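Local coordinates for protein Rnh (Ribonuclease H) (Chlorobaculum tepidum, PDB 3H08) that probably cleaves the RNA strand of RNA-DNA hybrids endonucleolytically, leaving 5'-phosphomonoester ends, with magnesium as its cofactor, at residues T43-R46 with M47-M50; A52-G55 with L56-L59; S126-P129 with Y130-R133; R133-E136 with L137-A141. The protein carries 3 engineered substitutions. All coordinates share one frame; numbering follows the deposited sequence.

Contact 1 (T43-R46 with M47-M50)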
# COMPACT_ATOMS: atom_id res chain seq x y z
N THR A 43 -1.57 -9.15 9.59
CA THR A 43 -2.29 -8.09 10.26
C THR A 43 -2.81 -7.07 9.25
O THR A 43 -2.34 -7.01 8.09
CB THR A 43 -1.39 -7.36 11.25
OG1 THR A 43 -0.43 -6.57 10.53
CG2 THR A 43 -0.64 -8.35 12.15
N ASN A 44 -3.78 -6.27 9.68
CA ASN A 44 -4.26 -5.18 8.83
C ASN A 44 -3.15 -4.24 8.38
O ASN A 44 -3.07 -3.86 7.22
CB ASN A 44 -5.35 -4.39 9.55
CG ASN A 44 -6.66 -5.14 9.62
OD1 ASN A 44 -7.35 -5.28 8.61
ND2 ASN A 44 -6.99 -5.64 10.79
N ASN A 45 -2.30 -3.83 9.32
CA ASN A 45 -1.19 -2.94 8.98
C ASN A 45 -0.27 -3.53 7.93
O ASN A 45 0.14 -2.84 7.02
CB ASN A 45 -0.39 -2.58 10.22
CG ASN A 45 -1.08 -1.54 11.09
OD1 ASN A 45 -2.05 -0.90 10.68
ND2 ASN A 45 -0.53 -1.32 12.27
N ARG A 46 0.07 -4.80 8.05
CA ARG A 46 0.93 -5.42 7.05
C ARG A 46 0.27 -5.47 5.69
O ARG A 46 0.95 -5.22 4.65
CB ARG A 46 1.37 -6.82 7.48
CG ARG A 46 2.46 -6.79 8.51
CD ARG A 46 3.10 -8.16 8.74
NE ARG A 46 3.89 -8.65 7.62
CZ ARG A 46 5.17 -8.39 7.40
NH1 ARG A 46 5.84 -7.55 8.19
NH2 ARG A 46 5.78 -8.94 6.35
N MET A 47 -1.02 -5.76 5.64
CA MET A 47 -1.69 -5.81 4.33
C MET A 47 -1.84 -4.41 3.69
O MET A 47 -1.77 -4.27 2.50
CB MET A 47 -3.04 -6.49 4.43
CG MET A 47 -2.96 -7.96 4.72
SD MET A 47 -2.21 -8.97 3.40
CE MET A 47 -0.51 -8.93 3.87
N GLU A 48 -2.03 -3.39 4.53
CA GLU A 48 -2.05 -2.00 4.09
C GLU A 48 -0.73 -1.62 3.45
O GLU A 48 -0.72 -0.98 2.40
CB GLU A 48 -2.35 -1.09 5.28
CG GLU A 48 -3.80 -1.25 5.77
CD GLU A 48 -4.09 -0.64 7.17
OE1 GLU A 48 -3.27 0.12 7.76
OE2 GLU A 48 -5.18 -0.94 7.70
N LEU A 49 0.39 -1.99 4.07
CA LEU A 49 1.70 -1.69 3.49
C LEU A 49 1.92 -2.52 2.24
O LEU A 49 2.43 -2.02 1.24
CB LEU A 49 2.80 -1.98 4.47
CG LEU A 49 2.87 -1.15 5.74
CD1 LEU A 49 4.19 -1.43 6.43
CD2 LEU A 49 2.77 0.29 5.44
N MET A 50 1.58 -3.80 2.32
CA MET A 50 1.80 -4.69 1.17
C MET A 50 1.07 -4.21 -0.08
O MET A 50 1.56 -4.29 -1.20
CB MET A 50 1.39 -6.12 1.51
CG MET A 50 1.84 -7.09 0.46
SD MET A 50 3.62 -7.31 0.47
CE MET A 50 3.85 -8.19 2.01

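Contact 2 (A52-G55 with L56-L59)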
# COMPACT_ATOMS: atom_id res chain seq x y z
N ALA A 52 0.46 -1.16 -1.00
CA ALA A 52 1.27 -0.07 -1.56
C ALA A 52 2.54 -0.61 -2.21
O ALA A 52 2.92 -0.17 -3.29
CB ALA A 52 1.56 0.93 -0.51
N ILE A 53 3.22 -1.54 -1.54
CA ILE A 53 4.43 -2.16 -2.11
C ILE A 53 4.16 -2.81 -3.45
O ILE A 53 4.86 -2.57 -4.43
CB ILE A 53 5.02 -3.18 -1.14
CG1 ILE A 53 5.62 -2.43 0.07
CG2 ILE A 53 6.05 -4.07 -1.83
CD1 ILE A 53 5.87 -3.30 1.27
N LYS A 54 3.13 -3.63 -3.48
CA LYS A 54 2.79 -4.38 -4.67
C LYS A 54 2.33 -3.42 -5.78
O LYS A 54 2.70 -3.61 -6.95
CB LYS A 54 1.74 -5.43 -4.34
CG LYS A 54 2.23 -6.52 -3.41
CD LYS A 54 3.21 -7.40 -4.08
CE LYS A 54 3.50 -8.58 -3.23
NZ LYS A 54 4.55 -9.40 -3.87
N GLY A 55 1.54 -2.40 -5.44
CA GLY A 55 1.13 -1.41 -6.40
C GLY A 55 2.33 -0.74 -7.04
O GLY A 55 2.40 -0.59 -8.24
N LEU A 56 3.27 -0.29 -6.21
CA LEU A 56 4.47 0.36 -6.74
C LEU A 56 5.34 -0.61 -7.55
O LEU A 56 5.92 -0.21 -8.55
CB LEU A 56 5.25 1.04 -5.62
CG LEU A 56 4.52 2.24 -4.98
CD1 LEU A 56 5.22 2.63 -3.69
CD2 LEU A 56 4.42 3.42 -5.90
N GLU A 57 5.44 -1.86 -7.10
CA GLU A 57 6.22 -2.87 -7.82
C GLU A 57 5.64 -3.17 -9.21
O GLU A 57 6.36 -3.64 -10.09
CB GLU A 57 6.31 -4.15 -7.02
CG GLU A 57 7.28 -4.05 -5.89
CD GLU A 57 7.45 -5.34 -5.08
OE1 GLU A 57 6.63 -6.27 -5.19
OE2 GLU A 57 8.45 -5.40 -4.31
N ALA A 58 4.35 -2.89 -9.39
CA ALA A 58 3.65 -3.15 -10.67
C ALA A 58 3.96 -2.12 -11.74
O ALA A 58 3.69 -2.33 -12.92
CB ALA A 58 2.17 -3.23 -10.46
N LEU A 59 4.58 -1.03 -11.36
CA LEU A 59 5.00 -0.03 -12.33
C LEU A 59 6.22 -0.54 -13.11
O LEU A 59 7.19 -1.01 -12.53
CB LEU A 59 5.33 1.25 -11.61
CG LEU A 59 4.21 1.90 -10.84
CD1 LEU A 59 4.76 2.94 -9.91
CD2 LEU A 59 3.22 2.51 -11.74

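Contact 3 (S126-P129 with Y130-R133)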
# COMPACT_ATOMS: atom_id res chain seq x y z
N SER A 126 -15.03 3.14 1.18
CA SER A 126 -16.21 3.96 0.86
C SER A 126 -15.92 5.18 -0.01
O SER A 126 -16.81 5.65 -0.70
CB SER A 126 -16.82 4.47 2.16
OG SER A 126 -17.11 5.85 2.06
N ASP A 127 -14.70 5.71 0.08
CA ASP A 127 -14.37 7.11 -0.24
C ASP A 127 -14.56 7.46 -1.72
O ASP A 127 -14.93 8.59 -2.07
CB ASP A 127 -12.90 7.32 0.18
CG ASP A 127 -12.39 8.70 -0.10
OD1 ASP A 127 -12.43 9.54 0.82
OD2 ASP A 127 -11.87 8.94 -1.21
N ASN A 128 -14.29 6.48 -2.57
CA ASN A 128 -14.36 6.63 -4.01
C ASN A 128 -14.39 5.23 -4.61
O ASN A 128 -14.02 4.27 -3.91
CB ASN A 128 -13.15 7.44 -4.52
CG ASN A 128 -11.85 6.70 -4.35
OD1 ASN A 128 -11.52 5.82 -5.16
ND2 ASN A 128 -11.09 7.04 -3.30
N PRO A 129 -14.83 5.08 -5.87
CA PRO A 129 -15.01 3.73 -6.44
C PRO A 129 -13.73 2.97 -6.68
O PRO A 129 -13.76 1.74 -6.82
CB PRO A 129 -15.71 3.98 -7.78
CG PRO A 129 -15.69 5.42 -8.03
CD PRO A 129 -15.21 6.15 -6.80
N TYR A 130 -12.61 3.69 -6.75
CA TYR A 130 -11.31 3.05 -7.03
C TYR A 130 -10.71 2.41 -5.79
O TYR A 130 -10.33 1.25 -5.81
CB TYR A 130 -10.39 4.02 -7.73
CG TYR A 130 -11.08 4.68 -8.91
CD1 TYR A 130 -11.33 3.97 -10.09
CD2 TYR A 130 -11.54 5.98 -8.82
CE1 TYR A 130 -11.98 4.58 -11.18
CE2 TYR A 130 -12.19 6.59 -9.89
CZ TYR A 130 -12.41 5.88 -11.07
OH TYR A 130 -13.08 6.49 -12.12
N ASN A 131 -10.68 3.13 -4.68
CA ASN A 131 -10.36 2.46 -3.42
C ASN A 131 -11.36 1.39 -3.10
O ASN A 131 -10.99 0.37 -2.56
CB ASN A 131 -10.22 3.44 -2.25
CG ASN A 131 -8.90 4.14 -2.25
OD1 ASN A 131 -7.83 3.53 -1.90
ND2 ASN A 131 -8.92 5.37 -2.61
N SER A 132 -12.64 1.59 -3.42
CA SER A 132 -13.61 0.54 -3.14
C SER A 132 -13.26 -0.72 -3.93
O SER A 132 -13.41 -1.85 -3.42
CB SER A 132 -14.99 0.99 -3.52
OG SER A 132 -15.46 1.97 -2.62
N ARG A 133 -12.85 -0.55 -5.17
CA ARG A 133 -12.47 -1.71 -5.99
C ARG A 133 -11.24 -2.40 -5.43
O ARG A 133 -11.20 -3.64 -5.35
CB ARG A 133 -12.27 -1.31 -7.47
CG ARG A 133 -11.80 -2.43 -8.35
CD ARG A 133 -12.77 -3.57 -8.40
NE ARG A 133 -12.34 -4.54 -9.39
CZ ARG A 133 -12.75 -5.78 -9.43
NH1 ARG A 133 -13.65 -6.21 -8.58
NH2 ARG A 133 -12.31 -6.59 -10.38

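Contact 4 (R133-E136 with L137-A141). Engineered in segment 133-136: Ala134 (natural residue Cys).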
# COMPACT_ATOMS: atom_id res chain seq x y z
N ARG A 133 -12.85 -0.55 -5.17
CA ARG A 133 -12.47 -1.71 -5.99
C ARG A 133 -11.24 -2.40 -5.43
O ARG A 133 -11.20 -3.64 -5.35
CB ARG A 133 -12.27 -1.31 -7.47
CG ARG A 133 -11.80 -2.43 -8.35
CD ARG A 133 -12.77 -3.57 -8.40
NE ARG A 133 -12.34 -4.54 -9.39
CZ ARG A 133 -12.75 -5.78 -9.43
NH1 ARG A 133 -13.65 -6.21 -8.58
NH2 ARG A 133 -12.31 -6.59 -10.38
N ALA A 134 -10.25 -1.62 -5.01
CA ALA A 134 -9.06 -2.16 -4.37
C ALA A 134 -9.43 -2.99 -3.12
O ALA A 134 -8.87 -4.09 -2.91
CB ALA A 134 -8.09 -1.03 -4.03
N ASP A 135 -10.33 -2.46 -2.31
CA ASP A 135 -10.85 -3.17 -1.13
C ASP A 135 -11.54 -4.49 -1.51
O ASP A 135 -11.30 -5.55 -0.89
CB ASP A 135 -11.79 -2.25 -0.38
CG ASP A 135 -12.38 -2.90 0.88
OD1 ASP A 135 -11.60 -3.25 1.80
OD2 ASP A 135 -13.59 -3.08 0.92
N GLU A 136 -12.38 -4.45 -2.56
CA GLU A 136 -13.08 -5.62 -3.06
C GLU A 136 -12.06 -6.65 -3.51
O GLU A 136 -12.21 -7.83 -3.22
CB GLU A 136 -13.98 -5.23 -4.24
CG GLU A 136 -14.88 -6.29 -4.80
CD GLU A 136 -15.71 -5.84 -6.02
OE1 GLU A 136 -15.44 -4.74 -6.61
OE2 GLU A 136 -16.64 -6.57 -6.39
N LEU A 137 -11.00 -6.22 -4.20
CA LEU A 137 -9.99 -7.13 -4.68
C LEU A 137 -9.24 -7.80 -3.51
O LEU A 137 -8.95 -9.00 -3.54
CB LEU A 137 -8.98 -6.36 -5.53
CG LEU A 137 -9.44 -6.00 -6.93
CD1 LEU A 137 -8.43 -5.10 -7.57
CD2 LEU A 137 -9.66 -7.22 -7.74
N ALA A 138 -9.01 -7.05 -2.45
CA ALA A 138 -8.32 -7.61 -1.26
C ALA A 138 -9.20 -8.68 -0.62
O ALA A 138 -8.73 -9.76 -0.24
CB ALA A 138 -8.03 -6.56 -0.26
N ARG A 139 -10.48 -8.38 -0.50
CA ARG A 139 -11.42 -9.31 0.10
C ARG A 139 -11.63 -10.54 -0.77
O ARG A 139 -11.82 -11.65 -0.26
CB ARG A 139 -12.73 -8.62 0.41
CG ARG A 139 -12.61 -7.64 1.62
CD ARG A 139 -13.94 -7.04 2.02
NE ARG A 139 -14.35 -6.03 1.10
CZ ARG A 139 -15.54 -5.92 0.53
NH1 ARG A 139 -16.56 -6.76 0.74
NH2 ARG A 139 -15.70 -4.89 -0.27
N LEU A 140 -11.62 -10.31 -2.08
CA LEU A 140 -11.68 -11.36 -3.10
C LEU A 140 -10.57 -12.38 -2.89
O LEU A 140 -10.79 -13.58 -2.96
CB LEU A 140 -11.53 -10.69 -4.49
CG LEU A 140 -12.12 -11.28 -5.77
CD1 LEU A 140 -13.38 -12.15 -5.55
CD2 LEU A 140 -12.44 -10.11 -6.74
N ALA A 141 -9.35 -11.89 -2.64
CA ALA A 141 -8.18 -12.75 -2.41
C ALA A 141 -8.34 -13.63 -1.16
O ALA A 141 -8.00 -14.78 -1.18
CB ALA A 141 -6.92 -11.93 -2.32

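Contact 1 (T43-R46 with M47-M50)
The flat groups that meet here are the carboxylate of Glu48 and the amide of Asn45, one turn apart on the same helix, with their planes turned 62° against each other. The carboxylate lies back against Asn44: Glu48 CD is 3.4 Å from Asn44 O and Glu48 OE2 3.9 Å from Asn44 CB. Glu48 gets there with CG anti to its carbonyl carbon (chi1 -69°) and the chain extended beyond, which carries it back along the helix toward the N-terminal turn. Its OE1 is hydrogen-bonded to Ser71, and the side chain is about 3 Å from a bound magnesium ion, in keeping with its predicted role as a ligand of that metal.

These residues open a helix. Thr43 is the N-cap: its OG1 accepts from Arg46 N at 3.1 Å, nearly straight at 166°, and so satisfies an N-H of the first turn. The regular ladder follows, Met47 N to Thr43 O at 3.1 Å and Glu48 N to Asn44 O at 2.9 Å among its rungs. Asn44 OD1 accepts from Ala13 N, and the guanidinium of Arg46, its chain bent at chi3, pairs with Asp103.

Around this first part of helix 44-57, Leu49 packs on Tyr73 and Leu74 of helix 72-79 as well as on Trp105 and Ile108 of helix 102-114, while Met47 and Met50 both lie against Trp22 of strand 18-28.

Contact 2 (A52-G55 with L56-L59)
Glu57 N donates to Ile53 O at 2.8 Å, and Leu56 N to Ala52 O at 2.9 Å with an N-H...O angle of 167°; both are regular helical bonds. One residue on, the pattern changes. Ala58 N is shared between Lys54 O, by a weak bond, and Gly55 O at 3.2 Å, which it meets from above the carbonyl plane, so the turn tightens toward a three-residue spacing. Leu59 N continues this by donating to Leu56 O.

Among the side chains, Lys54 NZ and Glu57 OE1 form a long salt bridge at 4.0 Å. Glu57, extended beyond CG, lies alongside Ile53 and points the same way, its OE2 3.7 Å from Ile53 CG2. That carboxylate is also close to Glu107, which would probably raise its affinity for a proton.

Leu56 bends back over the carbonyl it bonds to, with CG 3.4 Å from Ala52 O. It then packs on Val65, as Ala52 does on Leu67, both in strand 64-69, while Ile53 meets Leu104, Ile108 and Leu111. A helix packed in this way between helix 102-114 and the central sheet belongs to the alpha/beta RNase H fold.

Contact 3 (S126-P129 with Y130-R133)
Asn128 meets Tyr130 and Asn131 as the N-cap of helix 129-144, the last long helix of the RNase H fold, and the tight part of the contact is gathered round its OD1. Asn131 N donates to this oxygen at 2.9 Å along a straight path (163°), coming from above the carbonyl plane; Tyr130 N adds a weak bond. With chi1 at 67°, CG stands between the backbone N and the carbonyl carbon, which folds OD1 back over the helix start. The amide's other end is held as well, ND2 donating to Asp127 OD2 at 2.9 Å in the amide plane, so the group is fixed against rotation. With an alanine at Asn128, the N-H of Asn131 would probably lose its acceptor and Asp127 a donor, leaving the first turn more prone to fray.

Ser132 sits close too: its N bonds to Asn128 O at 3.1 Å and its OG lies 3.0 Å from the same oxygen. Tyr130 packs inward, touching Leu25 and Met27 of strand 18-28, and its ring meets that of Tyr8. By contrast, the exposed side is loose. Ser126, next to the unmodelled residue 125, comes no nearer to Ser132 OG than 4.0 Å, measured from its backbone N. Exposed Pro129 covers one face of the Tyr130 ring, its CG 4.1 Å above the plane and displaced toward the rim.

Contact 4 (R133-E136 with L137-A141)
Asp135 OD2 is gripped twice by Arg139, one turn further along the helix: NH2 reaches it at 3.0 Å in a weak bond and NE at 3.1 Å, together making a salt bridge. Neither is a straight bond. NE comes from above the carboxylate plane, and the two planes stand 31° apart. CG, anti to the Asp135 N (chi1 -180°), lies beside the carbonyl carbon, which brings OD2 within bonding distance of the Arg139 side chain. The other oxygen, OD1, is close to Asp10 OD1; both residues are predicted ligands of a second magnesium ion, and the side chain of Asp135 is about 7 Å from the bound ion.

This is the middle of helix 129-144, the C-terminal helix of the RNase H fold, with an unbroken ladder that includes Ala138 N to Ala134 O at 3.0 Å; Ala134 is an engineered replacement of cysteine.

On another side of the helix, Leu137 CD2 sits over the centre of the Arg133 guanidinium, 3.7 Å above its plane, while Glu136 comes in at the edge. Arg133 NH1 donates to Glu136 OE1 at 3.0 Å, and NH2 pairs with Glu34 of strand 31-39. Cutting Arg133 back to an alanine would probably cost Glu34 and Glu136 the counter-charge they share and take away the flat group that Leu137 CD2 packs on. Leu137 also touches Glu34 and Ser36, and its CG packs 3.3 Å from Arg133 O.

From the N terminus, contact 1 caps and opens helix 44-57, and contact 2 lies toward its far end, their centres 14 Å apart on opposite sides of the chain's centre. Much later, after strand 116-121, contact 3 turns the loop into helix 129-144, and contact 4 carries that helix onward from Arg133, the residue they share. All are local and run in series; none nests in or crosses another, and none closes a long loop. Contacts 1 and 2 tie their helix to helix 102-114 and the sheet, contacts 3 and 4 to the sheet's other face. Contacts 1 and 4, whose nearest atoms are about 7 Å apart, supply Glu48 and Asp135, predicted magnesium ligands.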